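Local coordinates for putative uncharacterized protein (PDB 4GNX) that probably serves as an OB-fold subunit of replication protein A, assembling with two partner chains on single-stranded DNA, at residues V89-L94 against G109-V114; T40-V45 against N118-H123; P11-Q16 against D61-I66; R46-N51 against S83-N88. All coordinates share one frame; numbering follows the deposited sequence.

Overall arrangement
From the N terminus, residues 11-16 lead into the first helix, and contact 3 closes their loop at 61-66, beyond the hairpin formed by strands 38-50 and 54-60. Strand 38-50 opens two more loops: contact 4 ties its far part to the loop 83-88, and contact 2 joins its near part to helix 117-135 at 118-123. Contact 3 crosses both of these. Contact 1 opens at 89-94, once contact 4 has closed, and pairs with 109-114; contacts 1 and 4 are both nested within contact 2. Together they bind the curled sheet to its short N-terminal helix, the loop before strand 90-100 and the C-terminal helix.

Contact 1 of 4, residues V89-L94 against G109-V114; sequences VYVRVL and GHMRPV. With nucleotides of chain G.
Backbone hydrogen bonds set the antiparallel register of residues 89-94 against 109-114. Arg92 and Arg112 form a reciprocal pair: Arg92 N gives a straight bond of 2.8 Å to Arg112 O, and Arg112 N returns one of 3.1 Å to Arg92 O, both in the carbonyl plane. Leu94 N bonds to His110 O toward one end. At the other, Val114 N reaches Tyr90 O at 3.2 Å from well above the carbonyl plane, where the second strand has already ended.

Charged groups share the face carrying Arg92 and Arg112. The two side chains run side by side, with NH2 of Arg112 against CG of Arg92 (3.3 Å) and the guanidinium planes 78° apart. Arg92 NH1 and Arg112 NH2 are close like charges, and Glu119 OE2 makes salt bridges to both, which probably offsets their repulsion.

On the face of Val93 and Met111 the contact is apolar. Met111, extended beyond CG, brings its CE methyl to CG2 of Val93 (3.4 Å) and reaches along to CG2 of Val91 (3.7 Å).

DNA lies at the His110 end. NE2 of the poorly ordered His110 ring is 3.0 Å from OP1 of DT21 of chain G, and Leu94 CD2 meets the thymine methyl C7 at 3.6 Å. His393 of a neighbouring subunit stacks on the His110 ring.

Strand 90-100 thus runs between strand 110-113 and strand 38-50, with Met111 reaching Tyr57 and Val59 of strand 54-60 and Tyr90 touching Tyr117 and Val120 of helix 117-135.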
# COMPACT_ATOMS: atom_id res chain seq x y z
N VAL B 89 -0.22 -9.43 26.42
CA VAL B 89 -0.48 -8.11 25.80
C VAL B 89 0.29 -8.01 24.47
O VAL B 89 1.47 -8.36 24.40
CB VAL B 89 -0.03 -6.96 26.77
CG1 VAL B 89 0.32 -5.70 26.01
CG2 VAL B 89 -1.09 -6.68 27.83
N TYR B 90 -0.37 -7.54 23.42
CA TYR B 90 0.36 -7.32 22.17
C TYR B 90 1.28 -6.11 22.23
O TYR B 90 0.98 -5.10 22.86
CB TYR B 90 -0.58 -7.24 20.99
CG TYR B 90 -0.90 -8.59 20.39
CD1 TYR B 90 -2.07 -9.25 20.71
CD2 TYR B 90 -0.01 -9.21 19.49
CE1 TYR B 90 -2.36 -10.48 20.15
CE2 TYR B 90 -0.30 -10.44 18.92
CZ TYR B 90 -1.47 -11.08 19.27
OH TYR B 90 -1.78 -12.31 18.75
N VAL B 91 2.44 -6.24 21.58
CA VAL B 91 3.41 -5.16 21.53
C VAL B 91 4.11 -5.09 20.19
O VAL B 91 4.31 -6.12 19.51
CB VAL B 91 4.50 -5.32 22.58
CG1 VAL B 91 3.91 -5.36 23.98
CG2 VAL B 91 5.29 -6.58 22.28
N ARG B 92 4.50 -3.86 19.83
CA ARG B 92 5.33 -3.60 18.65
C ARG B 92 6.77 -3.61 19.16
O ARG B 92 7.11 -2.92 20.13
CB ARG B 92 4.91 -2.24 18.01
CG ARG B 92 5.45 -1.82 16.63
CD ARG B 92 6.14 -2.91 15.86
NE ARG B 92 5.93 -3.03 14.40
CZ ARG B 92 4.76 -2.97 13.76
NH1 ARG B 92 3.67 -2.69 14.44
NH2 ARG B 92 4.70 -3.19 12.44
N VAL B 93 7.62 -4.41 18.53
CA VAL B 93 9.01 -4.50 18.95
C VAL B 93 9.91 -3.94 17.87
O VAL B 93 9.79 -4.30 16.71
CB VAL B 93 9.41 -5.96 19.24
CG1 VAL B 93 10.91 -6.08 19.53
CG2 VAL B 93 8.59 -6.51 20.41
N LEU B 94 10.81 -3.04 18.25
CA LEU B 94 11.86 -2.58 17.36
C LEU B 94 13.20 -2.99 17.96
O LEU B 94 13.43 -2.79 19.16
CB LEU B 94 11.76 -1.07 17.20
CG LEU B 94 12.49 -0.52 15.98
CD1 LEU B 94 11.73 0.64 15.35
CD2 LEU B 94 13.87 -0.07 16.39
N GLY B 109 15.36 -1.38 21.89
CA GLY B 109 15.30 -0.09 22.56
C GLY B 109 13.85 0.28 22.77
O GLY B 109 13.46 0.77 23.83
N HIS B 110 13.04 0.04 21.75
CA HIS B 110 11.68 0.49 21.81
C HIS B 110 10.70 -0.65 21.80
O HIS B 110 10.85 -1.63 21.04
CB HIS B 110 11.42 1.48 20.69
CG HIS B 110 12.52 2.51 20.51
ND1 HIS B 110 12.51 3.70 21.14
CD2 HIS B 110 13.67 2.48 19.73
CE1 HIS B 110 13.61 4.41 20.78
NE2 HIS B 110 14.32 3.66 19.91
N MET B 111 9.69 -0.53 22.65
CA MET B 111 8.70 -1.57 22.77
C MET B 111 7.40 -0.96 23.24
O MET B 111 7.31 -0.49 24.36
CB MET B 111 9.17 -2.61 23.76
CG MET B 111 8.98 -4.03 23.28
SD MET B 111 9.35 -5.22 24.58
CE MET B 111 8.63 -6.69 23.84
N ARG B 112 6.39 -0.98 22.39
CA ARG B 112 5.15 -0.29 22.69
C ARG B 112 3.88 -1.16 22.59
O ARG B 112 3.71 -1.95 21.65
CB ARG B 112 5.06 0.91 21.77
CG ARG B 112 3.65 1.29 21.37
CD ARG B 112 3.66 2.06 20.07
NE ARG B 112 3.62 1.18 18.92
CZ ARG B 112 3.50 1.62 17.68
NH1 ARG B 112 3.42 2.92 17.46
NH2 ARG B 112 3.47 0.78 16.66
N PRO B 113 2.98 -1.03 23.57
CA PRO B 113 1.66 -1.63 23.49
C PRO B 113 1.00 -1.29 22.19
O PRO B 113 0.72 -0.13 21.92
CB PRO B 113 0.91 -0.93 24.61
CG PRO B 113 1.95 -0.64 25.62
CD PRO B 113 3.29 -0.60 24.94
N VAL B 114 0.74 -2.32 21.39
CA VAL B 114 -0.03 -2.21 20.17
C VAL B 114 -1.30 -1.31 20.24
O VAL B 114 -2.07 -1.36 21.20
CB VAL B 114 -0.38 -3.61 19.65
CG1 VAL B 114 -1.48 -3.57 18.60
CG2 VAL B 114 0.87 -4.23 19.04
P DT G 21 18.02 3.92 21.27
OP1 DT G 21 16.72 4.61 21.44
OP2 DT G 21 19.27 4.58 21.75
O5' DT G 21 17.90 2.51 22.00
C5' DT G 21 18.19 2.37 23.41
C4' DT G 21 19.19 1.25 23.64
O4' DT G 21 18.84 0.10 22.83
C3' DT G 21 20.64 1.60 23.31
O3' DT G 21 21.51 1.34 24.43
C2' DT G 21 20.95 0.80 22.05
C1' DT G 21 19.94 -0.33 22.04
N1 DT G 21 19.40 -0.70 20.70
C2 DT G 21 19.86 -1.85 20.10
O2 DT G 21 20.70 -2.58 20.60
N3 DT G 21 19.30 -2.11 18.87
C4 DT G 21 18.35 -1.36 18.21
O4 DT G 21 17.94 -1.72 17.11
C5 DT G 21 17.91 -0.17 18.90
C7 DT G 21 16.88 0.71 18.27
C6 DT G 21 18.45 0.09 20.10

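Contact 2 of 4, residues T40-V45 against N118-H123; sequences TFVAVV and NEVMFH
The C-terminal helix 117-135 lies across strand 38-50 of the OB-fold sheet, and residues 40-45 against 118-123 is one place where they meet. The short axes pass 8.4 Å apart with their directions at 131°. Val42 and His123 carry most of the contact, and both side chains start toward the opposite segment.

Val42 divides its two methyls between two helix residues one turn apart. CG1, anti to the backbone N, meets Val120 CG2 at 4.0 Å, the two valines crossing at about a right angle. CG2 lies against His123 CB at 3.9 Å, the side chains sliding past each other in opposite directions.

His123 has CG anti to its own backbone N (chi1 176°), so the imidazole extends from the helix along the strand backbone toward Thr40. One ring face is covered by the main chain of Phe41, whose carbonyl carbon sits above the plane, offset toward the rim. NE2 comes within 3.3 Å of Phe41 CA and 3.5 Å of Phe41 CB, and CE1 is 3.3 Å from Thr40 O. The ring's polar tip finds its partner in Val12 O, a hydrogen bond consistent with a proton on NE2 and one that would fix the ring's rotation. The Phe41 ring itself leads away from the helix, to Ile14 and Ile17.

Away from the strand, Phe122 meets Phe429 of a neighbouring subunit. An OB-fold strand backed by a C-terminal helix that also contacts partner subunits is consistent with the trimerisation core of replication protein A, where C-terminal helices of OB folds pack together.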
# COMPACT_ATOMS: atom_id res chain seq x y z
N THR B 40 11.57 -5.31 12.89
CA THR B 40 10.41 -5.04 13.72
C THR B 40 9.33 -6.11 13.63
O THR B 40 9.14 -6.76 12.60
CB THR B 40 9.78 -3.68 13.38
OG1 THR B 40 8.64 -3.50 14.23
CG2 THR B 40 9.34 -3.61 11.89
N PHE B 41 8.59 -6.26 14.71
CA PHE B 41 7.53 -7.26 14.74
C PHE B 41 6.56 -7.05 15.90
O PHE B 41 6.82 -6.27 16.83
CB PHE B 41 8.12 -8.68 14.77
CG PHE B 41 8.85 -9.02 16.03
CD1 PHE B 41 8.18 -9.61 17.09
CD2 PHE B 41 10.21 -8.77 16.14
CE1 PHE B 41 8.84 -9.94 18.26
CE2 PHE B 41 10.88 -9.09 17.32
CZ PHE B 41 10.20 -9.67 18.38
N VAL B 42 5.45 -7.76 15.84
CA VAL B 42 4.38 -7.62 16.83
C VAL B 42 4.19 -8.98 17.46
O VAL B 42 4.26 -9.99 16.78
CB VAL B 42 3.09 -7.16 16.16
CG1 VAL B 42 1.94 -7.19 17.14
CG2 VAL B 42 3.26 -5.75 15.58
N ALA B 43 3.97 -9.01 18.76
CA ALA B 43 3.98 -10.27 19.50
C ALA B 43 3.32 -10.07 20.84
O ALA B 43 3.04 -8.93 21.24
CB ALA B 43 5.40 -10.76 19.70
N VAL B 44 3.09 -11.19 21.54
CA VAL B 44 2.48 -11.18 22.86
C VAL B 44 3.51 -11.53 23.94
O VAL B 44 4.24 -12.53 23.82
CB VAL B 44 1.29 -12.14 22.94
CG1 VAL B 44 0.61 -12.06 24.30
CG2 VAL B 44 0.30 -11.78 21.86
N VAL B 45 3.56 -10.70 24.97
CA VAL B 45 4.43 -10.89 26.09
C VAL B 45 3.87 -12.05 26.88
O VAL B 45 2.68 -12.06 27.22
CB VAL B 45 4.44 -9.65 26.97
CG1 VAL B 45 5.52 -9.76 28.05
CG2 VAL B 45 4.63 -8.40 26.13
N ASN B 118 -5.94 -4.43 14.58
CA ASN B 118 -5.65 -4.34 13.17
C ASN B 118 -4.17 -4.19 12.88
O ASN B 118 -3.71 -4.61 11.83
CB ASN B 118 -6.39 -3.18 12.53
CG ASN B 118 -7.88 -3.38 12.50
OD1 ASN B 118 -8.37 -4.32 11.88
ND2 ASN B 118 -8.61 -2.48 13.14
N GLU B 119 -3.41 -3.58 13.79
CA GLU B 119 -1.98 -3.49 13.57
C GLU B 119 -1.32 -4.86 13.52
O GLU B 119 -0.44 -5.11 12.67
CB GLU B 119 -1.32 -2.65 14.64
CG GLU B 119 0.16 -2.41 14.34
CD GLU B 119 0.85 -1.48 15.33
OE1 GLU B 119 0.29 -1.18 16.43
OE2 GLU B 119 1.97 -1.03 15.01
N VAL B 120 -1.73 -5.76 14.43
CA VAL B 120 -1.26 -7.14 14.43
C VAL B 120 -1.49 -7.77 13.05
O VAL B 120 -0.61 -8.45 12.49
CB VAL B 120 -2.00 -7.97 15.46
CG1 VAL B 120 -1.36 -9.34 15.56
CG2 VAL B 120 -2.01 -7.29 16.83
N MET B 121 -2.67 -7.53 12.49
CA MET B 121 -2.98 -8.06 11.19
C MET B 121 -2.13 -7.40 10.13
O MET B 121 -1.55 -8.08 9.29
CB MET B 121 -4.47 -7.90 10.90
CG MET B 121 -5.33 -8.62 11.93
SD MET B 121 -5.11 -10.41 11.82
CE MET B 121 -3.98 -10.84 13.14
N PHE B 122 -2.05 -6.08 10.16
CA PHE B 122 -1.23 -5.31 9.21
C PHE B 122 0.19 -5.82 9.20
O PHE B 122 0.81 -5.96 8.16
CB PHE B 122 -1.22 -3.85 9.62
CG PHE B 122 -0.18 -3.03 8.93
CD1 PHE B 122 -0.45 -2.40 7.71
CD2 PHE B 122 1.07 -2.85 9.51
CE1 PHE B 122 0.50 -1.63 7.07
CE2 PHE B 122 2.02 -2.08 8.87
CZ PHE B 122 1.74 -1.48 7.65
N HIS B 123 0.70 -6.11 10.39
CA HIS B 123 2.06 -6.60 10.47
C HIS B 123 2.37 -7.93 9.77
O HIS B 123 3.47 -8.08 9.21
CB HIS B 123 2.55 -6.67 11.90
CG HIS B 123 3.89 -7.26 11.97
ND1 HIS B 123 4.95 -6.69 11.34
CD2 HIS B 123 4.35 -8.44 12.51
CE1 HIS B 123 6.05 -7.45 11.53
NE2 HIS B 123 5.68 -8.52 12.25

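Contact 3 of 4, residues P11-Q16 against D61-I66; sequences PVTIRQ and DGTGQI
Asp61 has CG between its backbone N and carbonyl carbon (chi1 70°), which turns the carboxylate toward the start of helix 14-19, and Thr63 holds OG1 in the same crowded position. Ile14 has CG1 anti to its carbonyl carbon (chi1 -67°), so its chain slides past the Asp61 carboxylate.

The two carboxylate oxygens divide the work. OD2 accepts from Ile14 N at 3.0 Å in a nearly straight bond. OD1 accepts from Thr63 N, which makes an Asx turn, and on its syn lone pair from Thr63 OG1 at 2.8 Å, which orients the hydroxyl. With its proton committed to Asp61, Thr63 OG1 accepts from Arg15 N at 3.1 Å. Arg15, bent at chi2 and chi3, curls back so that NH1 bonds to Thr63 O.

Ile14 CG2 packs on Gly64 C at 3.6 Å and on Ile66 CB at 4.1 Å, while its CD1 touches Asp61 CG at 3.5 Å. Thr13 OG1 hydrogen-bonds to Leu109 O of a neighbouring subunit.

That hydroxyl also accepts from Gln16 N, and Thr13 N bonds to Gln16 OE1: a capping box at the start of helix 14-19, whose first two amides, Ile14 N and Arg15 N, are taken up by Asp61 and Thr63.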
# COMPACT_ATOMS: atom_id res chain seq x y z
N PRO B 11 10.29 -5.75 8.40
CA PRO B 11 9.24 -6.40 9.15
C PRO B 11 9.38 -7.94 8.99
O PRO B 11 9.57 -8.45 7.89
CB PRO B 11 7.98 -5.86 8.46
CG PRO B 11 8.39 -5.69 7.02
CD PRO B 11 9.84 -5.29 7.07
N VAL B 12 9.31 -8.66 10.10
CA VAL B 12 9.63 -10.07 10.11
C VAL B 12 8.78 -10.77 11.12
O VAL B 12 8.28 -10.15 12.05
CB VAL B 12 11.10 -10.36 10.50
CG1 VAL B 12 12.09 -9.92 9.40
CG2 VAL B 12 11.43 -9.73 11.85
N THR B 13 8.63 -12.08 10.93
CA THR B 13 7.99 -12.94 11.92
C THR B 13 9.07 -13.60 12.74
O THR B 13 10.21 -13.75 12.30
CB THR B 13 7.22 -14.09 11.27
OG1 THR B 13 8.16 -14.95 10.59
CG2 THR B 13 6.12 -13.55 10.31
N ILE B 14 8.71 -14.01 13.94
CA ILE B 14 9.68 -14.65 14.78
C ILE B 14 10.27 -15.85 14.06
O ILE B 14 11.49 -16.11 14.18
CB ILE B 14 9.09 -15.00 16.15
CG1 ILE B 14 8.76 -13.67 16.89
CG2 ILE B 14 10.04 -15.90 16.93
CD1 ILE B 14 7.98 -13.83 18.18
N ARG B 15 9.44 -16.55 13.27
CA ARG B 15 9.93 -17.71 12.51
C ARG B 15 11.09 -17.37 11.57
O ARG B 15 12.08 -18.13 11.49
CB ARG B 15 8.84 -18.33 11.68
CG ARG B 15 9.18 -19.72 11.19
CD ARG B 15 8.66 -20.72 12.21
NE ARG B 15 9.71 -21.34 13.01
CZ ARG B 15 9.54 -21.90 14.20
NH1 ARG B 15 8.36 -21.91 14.80
NH2 ARG B 15 10.59 -22.44 14.80
N GLN B 16 10.94 -16.25 10.85
CA GLN B 16 12.00 -15.77 9.97
C GLN B 16 13.23 -15.42 10.77
O GLN B 16 14.35 -15.79 10.40
CB GLN B 16 11.58 -14.57 9.15
CG GLN B 16 10.65 -14.86 7.98
CD GLN B 16 10.06 -13.57 7.43
OE1 GLN B 16 9.47 -12.75 8.17
NE2 GLN B 16 10.25 -13.35 6.13
N ASP B 61 4.45 -14.84 18.85
CA ASP B 61 3.53 -14.33 17.81
C ASP B 61 2.87 -15.45 16.99
O ASP B 61 2.62 -15.28 15.80
CB ASP B 61 4.30 -13.44 16.84
CG ASP B 61 5.28 -14.23 15.94
OD1 ASP B 61 5.43 -15.47 16.14
OD2 ASP B 61 5.90 -13.63 15.02
N GLY B 62 2.63 -16.61 17.60
CA GLY B 62 1.98 -17.70 16.91
C GLY B 62 2.86 -18.41 15.90
O GLY B 62 2.44 -19.42 15.32
N THR B 63 4.06 -17.89 15.66
CA THR B 63 4.94 -18.52 14.69
C THR B 63 6.21 -19.10 15.32
O THR B 63 6.89 -19.95 14.72
CB THR B 63 5.29 -17.58 13.51
OG1 THR B 63 6.44 -16.78 13.84
CG2 THR B 63 4.11 -16.71 13.15
N GLY B 64 6.54 -18.61 16.51
CA GLY B 64 7.68 -19.08 17.30
C GLY B 64 7.81 -18.17 18.51
O GLY B 64 7.02 -17.23 18.64
N GLN B 65 8.79 -18.43 19.37
CA GLN B 65 9.01 -17.67 20.59
C GLN B 65 10.45 -17.14 20.65
O GLN B 65 11.37 -17.81 20.22
CB GLN B 65 8.69 -18.57 21.79
CG GLN B 65 8.99 -18.00 23.17
CD GLN B 65 10.47 -18.08 23.53
OE1 GLN B 65 10.96 -17.30 24.34
NE2 GLN B 65 11.19 -19.03 22.91
N ILE B 66 10.64 -15.94 21.16
CA ILE B 66 11.99 -15.41 21.29
C ILE B 66 12.08 -14.47 22.48
O ILE B 66 11.05 -13.97 22.93
CB ILE B 66 12.49 -14.74 20.00
CG1 ILE B 66 14.00 -14.55 20.07
CG2 ILE B 66 11.76 -13.42 19.76
CD1 ILE B 66 14.62 -14.24 18.73

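Contact 4 of 4, residues R46-N51 against S83-N88; sequences RNISRN and SEIRNN
The closer-packed part of residues 46-51 against 83-88 centres on Ile48, which points into the loop. Its CG1 is anti to the carbonyl carbon (chi1 -54°), and the chain runs on to CD1, which rests 3.9 Å from Ile85 O and 4.0 Å from Arg86 CA. Contact with the Ile85 side chain is slacker: Ile48 CD1 comes only to 4.4 Å from Ile85 CG2. Asn87 slides past Ile48 in the opposite direction, OD1 lying 3.8 Å from Ile48 CG1, and sets its amide oxygen over the Arg46 peptide, OD1 3.1 Å from Arg46 C, the amide tilted to that plane.

The polar end is looser. Arg46 starts away from the loop, but a bend at chi2 swings its guanidinium back beside Asn88, the two flat groups turned by 21°. NH1 meets Asn88 OD1 at 2.8 Å in a hydrogen bond weakened by its 125° angle. Stronger partners hold both groups: Arg46 NE forms a salt bridge with Glu60 OE1, and Asn88 ND2 bonds to Ile79 O of a neighbouring subunit. The solvent side is Arg86, which points away from the strand, with exposed Asn87 at the edge of the Ile48 packing.

Within the sheet, Arg46 and Asn47 both face Ser58, a classic beta bulge between strands 38-50 and 54-60. Ile48 also touches Val55 and Tyr57 of strand 54-60, while Ile85 packs on Val45, Tyr57 and Pro113, setting the loop beside strand 110-113.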
# COMPACT_ATOMS: atom_id res chain seq x y z
N ARG B 46 4.72 -13.01 27.19
CA ARG B 46 4.30 -14.17 27.94
C ARG B 46 4.99 -14.30 29.29
O ARG B 46 4.43 -14.90 30.21
CB ARG B 46 4.56 -15.43 27.12
CG ARG B 46 3.61 -15.58 25.97
CD ARG B 46 2.15 -15.73 26.39
NE ARG B 46 1.32 -15.96 25.22
CZ ARG B 46 0.01 -15.76 25.16
NH1 ARG B 46 -0.66 -15.33 26.23
NH2 ARG B 46 -0.62 -16.01 24.02
N ASN B 47 6.21 -13.76 29.38
CA ASN B 47 6.93 -13.65 30.65
C ASN B 47 7.82 -12.38 30.74
O ASN B 47 8.28 -11.85 29.71
CB ASN B 47 7.74 -14.92 30.92
CG ASN B 47 8.57 -14.83 32.19
OD1 ASN B 47 9.80 -14.79 32.13
ND2 ASN B 47 7.89 -14.76 33.34
N ILE B 48 8.03 -11.88 31.96
CA ILE B 48 8.83 -10.69 32.18
C ILE B 48 9.79 -10.93 33.33
O ILE B 48 9.39 -11.10 34.47
CB ILE B 48 7.98 -9.44 32.48
CG1 ILE B 48 6.93 -9.19 31.41
CG2 ILE B 48 8.87 -8.22 32.61
CD1 ILE B 48 5.91 -8.13 31.76
N SER B 49 11.08 -10.93 33.02
CA SER B 49 12.11 -11.11 34.02
C SER B 49 12.90 -9.81 34.13
O SER B 49 13.39 -9.29 33.13
CB SER B 49 13.01 -12.28 33.62
OG SER B 49 13.91 -12.60 34.67
N ARG B 50 13.02 -9.28 35.34
CA ARG B 50 13.66 -7.99 35.53
C ARG B 50 15.02 -8.12 36.19
O ARG B 50 15.15 -8.74 37.24
CB ARG B 50 12.78 -7.08 36.38
CG ARG B 50 13.02 -5.59 36.19
CD ARG B 50 11.83 -4.81 36.71
NE ARG B 50 10.58 -5.44 36.28
CZ ARG B 50 9.73 -4.94 35.39
NH1 ARG B 50 9.98 -3.76 34.83
NH2 ARG B 50 8.63 -5.62 35.06
N ASN B 51 16.03 -7.51 35.57
CA ASN B 51 17.39 -7.52 36.10
C ASN B 51 17.84 -6.12 36.52
O ASN B 51 17.09 -5.15 36.35
CB ASN B 51 18.35 -8.07 35.04
CG ASN B 51 17.96 -9.46 34.58
OD1 ASN B 51 18.37 -10.46 35.18
ND2 ASN B 51 17.17 -9.53 33.50
N SER B 83 5.88 -0.35 33.07
CA SER B 83 4.75 -0.87 33.87
C SER B 83 3.41 -0.95 33.11
O SER B 83 2.47 -1.62 33.55
CB SER B 83 4.59 -0.07 35.18
OG SER B 83 3.96 1.19 34.98
N GLU B 84 3.34 -0.26 31.97
CA GLU B 84 2.21 -0.34 31.06
C GLU B 84 2.19 -1.71 30.36
O GLU B 84 1.12 -2.28 30.14
CB GLU B 84 2.29 0.79 30.03
CG GLU B 84 3.71 1.23 29.72
CD GLU B 84 3.90 1.74 28.30
OE1 GLU B 84 3.08 2.57 27.85
OE2 GLU B 84 4.89 1.32 27.65
N ILE B 85 3.38 -2.22 30.03
CA ILE B 85 3.54 -3.57 29.47
C ILE B 85 3.38 -4.67 30.52
O ILE B 85 4.05 -4.66 31.55
CB ILE B 85 4.91 -3.73 28.77
CG1 ILE B 85 4.89 -3.01 27.42
CG2 ILE B 85 5.23 -5.20 28.56
CD1 ILE B 85 6.25 -2.71 26.84
N ARG B 86 2.50 -5.61 30.23
CA ARG B 86 2.26 -6.75 31.09
C ARG B 86 2.09 -8.02 30.27
O ARG B 86 2.05 -7.97 29.04
CB ARG B 86 1.03 -6.48 31.95
CG ARG B 86 1.39 -5.62 33.15
CD ARG B 86 0.39 -4.50 33.36
NE ARG B 86 -0.61 -4.84 34.37
CZ ARG B 86 -1.81 -5.37 34.11
NH1 ARG B 86 -2.17 -5.62 32.83
NH2 ARG B 86 -2.64 -5.64 35.12
N ASN B 87 2.01 -9.15 30.95
CA ASN B 87 1.81 -10.42 30.28
C ASN B 87 0.53 -10.46 29.47
O ASN B 87 -0.44 -9.78 29.79
CB ASN B 87 1.82 -11.55 31.30
CG ASN B 87 3.20 -12.02 31.60
OD1 ASN B 87 4.13 -11.71 30.84
ND2 ASN B 87 3.37 -12.76 32.67
N ASN B 88 0.54 -11.26 28.40
CA ASN B 88 -0.67 -11.49 27.64
C ASN B 88 -1.18 -10.22 26.91
O ASN B 88 -2.38 -9.99 26.77
CB ASN B 88 -1.73 -12.12 28.53
CG ASN B 88 -2.87 -12.74 27.75
OD1 ASN B 88 -2.66 -13.36 26.68
ND2 ASN B 88 -4.08 -12.58 28.28